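Local coordinates for ABC transporter, periplasmic substrate-binding protein (Vibrio cholerae O1 biovar eltor, PDB 1TWY) that probably serves as the periplasmic receptor of an ABC-type transporter, capturing phosphate and delivering it to the membrane permease, at residues E29-A39 / V76-R84; N187-N195 / G202-V213. All blocks are in the same frame, centred on the assembly; numbering follows the deposited sequence. Where two conformers were deposited one is given.

Contact 1: residues E29-A39 / V76-R84; sequences EITISGSTSVA and VADIAMTSR. With PO4 (phosphate ion), chain I.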
# COMPACT_ATOMS: atom_id res chain seq x y z
N GLU A 29 10.96 22.61 14.38
CA GLU A 29 11.10 21.58 13.32
C GLU A 29 10.37 20.31 13.82
O GLU A 29 10.43 20.05 14.97
CB GLU A 29 12.57 21.29 13.05
CG GLU A 29 13.09 21.66 11.65
CD GLU A 29 14.09 20.65 11.03
OE1 GLU A 29 14.84 19.96 11.80
OE2 GLU A 29 14.13 20.52 9.77
N ILE A 30 9.63 19.63 12.95
CA ILE A 30 8.94 18.39 13.28
C ILE A 30 9.50 17.44 12.23
O ILE A 30 9.59 17.78 11.10
CB ILE A 30 7.39 18.49 13.08
CG1 ILE A 30 6.77 19.34 14.19
CG2 ILE A 30 6.72 17.19 13.18
CD1 ILE A 30 5.34 19.81 13.87
N THR A 31 9.83 16.24 12.63
CA THR A 31 10.41 15.26 11.69
C THR A 31 9.42 14.12 11.67
O THR A 31 9.11 13.55 12.72
CB THR A 31 11.70 14.76 12.22
OG1 THR A 31 12.60 15.86 12.41
CG2 THR A 31 12.41 13.77 11.24
N ILE A 32 8.87 13.79 10.49
CA ILE A 32 8.00 12.65 10.39
C ILE A 32 8.71 11.67 9.44
O ILE A 32 8.99 12.03 8.30
CB ILE A 32 6.54 13.09 9.93
CG1 ILE A 32 5.65 11.89 9.74
CG2 ILE A 32 6.55 13.91 8.66
CD1 ILE A 32 4.10 12.22 9.73
N SER A 33 8.90 10.45 9.88
CA SER A 33 9.75 9.48 9.19
C SER A 33 9.04 8.22 8.96
O SER A 33 8.32 7.73 9.83
CB SER A 33 10.98 9.24 10.07
OG SER A 33 11.52 10.54 10.38
N GLY A 34 9.37 7.58 7.83
CA GLY A 34 8.98 6.20 7.59
C GLY A 34 8.59 5.93 6.15
O GLY A 34 9.27 6.33 5.22
N SER A 35 7.49 5.28 6.04
CA SER A 35 6.91 4.85 4.81
C SER A 35 6.98 5.80 3.65
O SER A 35 6.54 6.93 3.72
CB SER A 35 5.46 4.39 5.02
OG SER A 35 4.77 4.19 3.80
N THR A 36 7.57 5.28 2.56
CA THR A 36 7.63 6.04 1.35
C THR A 36 6.25 6.03 0.68
O THR A 36 6.01 6.96 -0.04
CB THR A 36 8.63 5.41 0.33
OG1 THR A 36 8.22 4.08 0.02
CG2 THR A 36 10.09 5.40 0.91
N SER A 37 5.47 5.02 0.90
CA SER A 37 4.04 5.00 0.44
C SER A 37 3.27 6.22 1.05
O SER A 37 2.65 7.03 0.35
CB SER A 37 3.38 3.67 0.73
OG SER A 37 4.25 2.52 0.30
N VAL A 38 3.36 6.37 2.35
CA VAL A 38 2.70 7.47 3.07
C VAL A 38 3.33 8.75 2.74
O VAL A 38 2.69 9.82 2.70
CB VAL A 38 2.71 7.24 4.54
CG1 VAL A 38 1.84 8.33 5.24
CG2 VAL A 38 2.12 5.96 4.84
N ALA A 39 4.62 8.81 2.43
CA ALA A 39 5.30 10.08 2.23
C ALA A 39 4.74 10.83 0.97
O ALA A 39 4.82 12.01 0.92
CB ALA A 39 6.78 9.88 2.04
N VAL A 76 14.60 10.29 17.49
CA VAL A 76 15.06 11.18 16.46
C VAL A 76 14.11 11.43 15.30
O VAL A 76 14.59 11.94 14.27
CB VAL A 76 16.46 10.61 15.89
CG1 VAL A 76 17.52 10.56 17.00
CG2 VAL A 76 16.34 9.21 15.33
N ALA A 77 12.89 10.87 15.36
CA ALA A 77 11.68 11.36 14.69
C ALA A 77 10.62 11.74 15.74
O ALA A 77 10.58 11.11 16.77
CB ALA A 77 11.09 10.26 13.76
N ASP A 78 9.76 12.73 15.45
CA ASP A 78 8.64 13.08 16.26
C ASP A 78 7.41 12.23 15.96
O ASP A 78 6.58 11.98 16.84
CB ASP A 78 8.29 14.51 16.06
CG ASP A 78 9.41 15.43 16.43
OD1 ASP A 78 9.75 15.48 17.65
OD2 ASP A 78 9.99 16.11 15.59
N ILE A 79 7.31 11.81 14.68
CA ILE A 79 6.20 11.05 14.18
C ILE A 79 6.69 9.95 13.30
O ILE A 79 7.57 10.23 12.56
CB ILE A 79 5.13 11.97 13.43
CG1 ILE A 79 4.74 13.14 14.35
CG2 ILE A 79 3.92 11.11 13.08
CD1 ILE A 79 3.89 14.22 13.70
N ALA A 80 6.15 8.75 13.31
CA ALA A 80 6.50 7.82 12.26
C ALA A 80 5.24 7.61 11.38
O ALA A 80 4.09 7.77 11.78
CB ALA A 80 7.01 6.54 12.79
N MSE A 81 5.48 7.12 10.15
CA MSE A 81 4.41 6.79 9.30
C MSE A 81 4.72 5.35 8.74
O MSE A 81 5.88 5.05 8.45
CB MSE A 81 4.21 7.85 8.19
CG MSE A 81 5.31 8.05 7.36
SE MSE A 81 5.08 9.83 6.34
CE MSE A 81 6.99 9.71 6.10
N THR A 82 3.72 4.51 8.69
CA THR A 82 3.88 3.16 8.16
C THR A 82 2.79 2.89 7.16
O THR A 82 1.76 3.47 7.18
CB THR A 82 3.83 2.03 9.23
OG1 THR A 82 2.50 1.86 9.77
CG2 THR A 82 4.80 2.29 10.37
N SER A 83 3.04 1.93 6.26
CA SER A 83 2.05 1.38 5.38
C SER A 83 1.62 -0.05 5.68
O SER A 83 1.18 -0.82 4.78
CB SER A 83 2.58 1.57 3.97
OG SER A 83 3.85 0.86 3.89
N ARG A 84 1.76 -0.45 6.92
CA ARG A 84 1.43 -1.77 7.43
C ARG A 84 1.16 -1.67 8.89
O ARG A 84 1.57 -0.70 9.53
CB ARG A 84 2.55 -2.77 7.25
CG ARG A 84 3.82 -2.33 7.92
CD ARG A 84 4.89 -3.40 7.83
NE ARG A 84 6.18 -3.02 8.40
CZ ARG A 84 6.48 -3.08 9.70
NH1 ARG A 84 5.55 -3.37 10.58
NH2 ARG A 84 7.71 -2.75 10.13
P PO4 I . 7.09 1.56 2.64
O1 PO4 I . 5.70 2.19 2.41
O2 PO4 I . 7.22 0.28 1.63
O3 PO4 I . 8.26 2.56 2.33
O4 PO4 I . 7.32 0.94 4.00

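Contact 2: residues N187-N195 / G202-V213; sequences NSMMKTLVN and GFISIGSVDKSV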
# COMPACT_ATOMS: atom_id res chain seq x y z
N ASN A 187 2.90 1.64 -12.27
CA ASN A 187 1.53 1.35 -12.58
C ASN A 187 1.24 1.50 -14.03
O ASN A 187 0.50 0.74 -14.64
CB ASN A 187 0.58 2.23 -11.77
CG ASN A 187 0.54 1.89 -10.31
OD1 ASN A 187 0.42 0.69 -9.92
ND2 ASN A 187 0.48 2.98 -9.48
N SER A 188 1.83 2.57 -14.66
CA SER A 188 1.55 2.82 -16.02
C SER A 188 2.00 1.67 -16.95
O SER A 188 1.30 1.27 -17.86
CB SER A 188 2.28 4.12 -16.37
OG SER A 188 1.47 5.20 -16.03
N MSE A 189 3.18 1.20 -16.61
CA MSE A 189 3.85 0.19 -17.47
C MSE A 189 3.10 -1.14 -17.18
O MSE A 189 2.91 -1.93 -18.06
CB MSE A 189 5.34 0.05 -17.20
CG MSE A 189 6.00 -0.96 -18.09
SE MSE A 189 7.89 -1.03 -17.73
CE MSE A 189 8.27 -2.45 -18.82
N MSE A 190 2.64 -1.37 -15.96
CA MSE A 190 1.84 -2.53 -15.66
C MSE A 190 0.58 -2.57 -16.50
O MSE A 190 0.21 -3.61 -17.02
CB MSE A 190 1.50 -2.57 -14.18
CG MSE A 190 0.59 -3.65 -13.76
SE MSE A 190 1.51 -5.38 -13.73
CE MSE A 190 2.39 -5.33 -12.33
N LYS A 191 -0.19 -1.47 -16.50
CA LYS A 191 -1.36 -1.43 -17.31
C LYS A 191 -1.07 -1.62 -18.81
O LYS A 191 -1.80 -2.36 -19.38
CB LYS A 191 -2.11 -0.15 -17.11
CG LYS A 191 -2.67 0.01 -15.70
CD LYS A 191 -3.53 1.37 -15.49
CE LYS A 191 -2.62 2.56 -15.39
NZ LYS A 191 -3.51 3.85 -15.34
N THR A 192 -0.04 -0.98 -19.34
CA THR A 192 0.30 -1.17 -20.75
C THR A 192 0.62 -2.63 -21.02
O THR A 192 0.17 -3.17 -22.05
CB THR A 192 1.44 -0.23 -21.12
OG1 THR A 192 0.96 1.11 -20.86
CG2 THR A 192 1.75 -0.34 -22.56
N LEU A 193 1.38 -3.26 -20.15
CA LEU A 193 1.69 -4.69 -20.33
C LEU A 193 0.50 -5.54 -20.33
O LEU A 193 0.27 -6.39 -21.24
CB LEU A 193 2.78 -5.15 -19.35
CG LEU A 193 3.47 -6.44 -19.69
CD1 LEU A 193 4.35 -6.36 -20.94
CD2 LEU A 193 4.27 -6.91 -18.53
N VAL A 194 -0.39 -5.37 -19.34
CA VAL A 194 -1.62 -6.12 -19.24
C VAL A 194 -2.48 -5.90 -20.48
O VAL A 194 -3.10 -6.77 -21.02
CB VAL A 194 -2.32 -5.94 -17.88
CG1 VAL A 194 -3.68 -6.53 -17.82
CG2 VAL A 194 -1.52 -6.52 -16.77
N ASN A 195 -2.67 -4.60 -20.85
CA ASN A 195 -3.46 -4.19 -22.02
C ASN A 195 -3.09 -4.82 -23.33
O ASN A 195 -3.88 -5.10 -24.15
CB ASN A 195 -3.40 -2.65 -22.13
CG ASN A 195 -4.06 -2.17 -23.37
OD1 ASN A 195 -3.45 -2.08 -24.38
ND2 ASN A 195 -5.36 -1.87 -23.29
N GLY A 202 -1.72 -8.87 -13.26
CA GLY A 202 -0.89 -8.03 -12.46
C GLY A 202 -1.69 -7.30 -11.40
O GLY A 202 -2.84 -7.61 -11.16
N PHE A 203 -1.01 -6.41 -10.70
CA PHE A 203 -1.61 -5.59 -9.57
C PHE A 203 -1.16 -4.15 -9.77
O PHE A 203 -0.03 -3.86 -10.22
CB PHE A 203 -1.29 -6.12 -8.21
CG PHE A 203 0.14 -6.26 -7.90
CD1 PHE A 203 0.83 -7.42 -8.24
CD2 PHE A 203 0.85 -5.21 -7.34
CE1 PHE A 203 2.18 -7.54 -8.04
CE2 PHE A 203 2.25 -5.35 -7.15
CZ PHE A 203 2.88 -6.55 -7.48
N ILE A 204 -2.01 -3.23 -9.40
CA ILE A 204 -1.76 -1.78 -9.48
C ILE A 204 -2.49 -1.12 -8.32
O ILE A 204 -3.43 -1.64 -7.72
CB ILE A 204 -2.30 -1.16 -10.76
CG1 ILE A 204 -3.84 -1.36 -10.98
CG2 ILE A 204 -1.54 -1.63 -12.04
CD1 ILE A 204 -4.29 -0.63 -12.31
N SER A 205 -2.03 0.06 -7.95
CA SER A 205 -2.78 0.89 -7.01
C SER A 205 -4.21 1.13 -7.52
O SER A 205 -4.46 1.34 -8.70
CB SER A 205 -2.12 2.27 -6.88
OG SER A 205 -0.68 2.22 -6.86
N ILE A 206 -5.21 1.05 -6.61
CA ILE A 206 -6.57 1.05 -7.02
C ILE A 206 -6.97 2.34 -7.74
O ILE A 206 -7.73 2.30 -8.72
CB ILE A 206 -7.47 0.76 -5.76
CG1 ILE A 206 -8.86 0.46 -6.21
CG2 ILE A 206 -7.41 1.99 -4.74
CD1 ILE A 206 -9.62 -0.24 -5.15
N GLY A 207 -6.31 3.43 -7.36
CA GLY A 207 -6.50 4.74 -8.00
C GLY A 207 -6.03 4.82 -9.43
O GLY A 207 -6.56 5.62 -10.21
N SER A 208 -5.10 3.94 -9.81
CA SER A 208 -4.56 3.92 -11.18
C SER A 208 -5.41 3.16 -12.12
O SER A 208 -5.15 3.19 -13.30
CB SER A 208 -3.12 3.43 -11.17
OG SER A 208 -3.09 2.12 -10.85
N VAL A 209 -6.45 2.42 -11.67
CA VAL A 209 -7.33 1.73 -12.57
C VAL A 209 -7.91 2.59 -13.64
O VAL A 209 -8.44 3.68 -13.31
CB VAL A 209 -8.49 1.01 -11.87
CG1 VAL A 209 -9.47 0.34 -12.87
CG2 VAL A 209 -7.90 -0.10 -10.94
N ASP A 210 -7.82 2.17 -14.87
CA ASP A 210 -8.53 2.87 -15.96
C ASP A 210 -9.07 1.89 -16.94
O ASP A 210 -9.01 0.66 -16.70
CB ASP A 210 -7.62 3.97 -16.56
CG ASP A 210 -6.44 3.43 -17.33
OD1 ASP A 210 -6.47 2.26 -17.77
OD2 ASP A 210 -5.43 4.15 -17.54
N LYS A 211 -9.67 2.35 -18.03
CA LYS A 211 -10.35 1.43 -18.92
C LYS A 211 -9.45 0.59 -19.80
O LYS A 211 -10.01 -0.21 -20.54
CB LYS A 211 -11.36 2.17 -19.81
CG LYS A 211 -12.52 2.74 -18.92
CD LYS A 211 -13.74 3.29 -19.82
CE LYS A 211 -14.51 4.51 -19.22
NZ LYS A 211 -15.44 5.20 -20.23
N SER A 212 -8.14 0.78 -19.64
CA SER A 212 -7.22 -0.01 -20.52
C SER A 212 -7.06 -1.47 -20.01
O SER A 212 -6.50 -2.26 -20.69
CB SER A 212 -5.83 0.58 -20.58
OG SER A 212 -5.16 0.66 -19.34
N VAL A 213 -7.48 -1.70 -18.80
CA VAL A 213 -7.36 -3.00 -18.10
C VAL A 213 -8.70 -3.34 -17.41
O VAL A 213 -9.55 -2.44 -17.26
CB VAL A 213 -6.27 -3.04 -17.00
CG1 VAL A 213 -4.94 -2.77 -17.56
CG2 VAL A 213 -6.54 -2.07 -15.95
O HOH W 1 1.79 -1.65 -10.14

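Contact 1: residues E29-A39 / V76-R84
Ile-32 and Ile-79 face each other across two adjacent parallel strands inside the mixed sheet of a periplasmic binding protein fold. With CG1 of Ile-32 trans to its own backbone N (chi1 177°), the chain reaches over to its partner, and its CD1 lies 3.5 Å from CG2 of Ile-79. The two side chains meet at a slant, on the side of the sheet where Phe-255 of helix 250-260 also packs on Ile-79. On the reverse side, Ser-33 rests against the methyl of Ala-77. At the start of the pair Asp-78 swings across Thr-31 at roughly a right angle, and its OD2 takes the N-H of Thr-31 through the anti lone pair at 3.0 Å; Thr-31 O in turn accepts from the N atoms of both Asp-78 and Ile-79.

Met-81, a selenomethionine, runs antiparallel to the side chain of Val-38, SE to CG1 3.7 Å, while its CE continues to Ala-39. Strand 29-34 leads straight into helix 36-52, with Ser-35 as the N-cap: its OG accepts from Val-38 N in a nearly straight bond (171°).

The same OG donates to O1 of a phosphate ion at 2.6 Å. Ser-37 OG (2.6 Å), Ser-83 OG (2.7 Å) and Ser-37 N also grip O1, while Thr-36 contributes both N and OG1 to O3. Four donors on one oxygen, the helix N-terminus and Arg-237, bonded to Ser-37 OG, would together stabilise the negative charge, consistent with the proposed role as a phosphate receptor.

Contact 2: residues N187-N195 / G202-V213
Lys-191 lies across Ile-204 and Val-213 where helix 187-196 covers the strand and loop that follow it. The helix is the connection of a β-α-β crossover: strands 182-184 and 200-205 both run parallel to strand 145-149. From the helix, CB of Lys-191 reaches Val-213 CG1 and Ser-212 OG, both at 3.9 Å. CG passes Ile-204 CD1 at 3.8 Å, the two side chains crossing at about a right angle. The chain then bends at chi3 (-75°), which brings CD and CE alongside the carbonyl oxygen of Ser-208 and delivers NZ to two acceptors. One is Ser-208 O, met in the carbonyl plane at 2.7 Å; the other is Asp-210 OD2, a salt bridge at 2.9 Å in which the ammonium sits above the carboxylate plane. Asp-210 is itself steadied by Ser-212, whose N and OG both donate to OD1, the first closing an Asx turn.

Deeper in, Met-190, a selenomethionine, is curled so that CG presses on Ile-204 CG2, a tight pair, and SE lies over the CA of Gly-202. At the two helix ends amides close the interface. Asn-195 ND2 donates to Ser-212 O at 2.9 Å, in the plane of both groups, and Asn-187 grips Ser-205 twice, ND2 on OG at 3.0 Å and OD1 on N, the latter donor standing above the amide carbonyl. A water donates both to this OD1, at 2.7 Å, and to Phe-203 O.

Contacts 1 and 2 are centred 28 Å apart on opposite sides of the chain's centre, with about 9 Å between their nearest atoms. The mixed sheet joins them: strand 79-82 of contact 1 pairs with strand 236-243, which pairs with strand 96-109, and that strand borders strand 200-205 of contact 2. Phosphate belongs to contact 1 alone among the two. Ser-65 and, through Ser-37, Arg-237 extend the pocket from neighbouring elements. Contact 2 probably helps build the second lobe, whereas contact 1 supplies a phosphate-gripping strand-to-helix turn. The magnesium ion, bound at Gly-164 and Thr-166, involves neither.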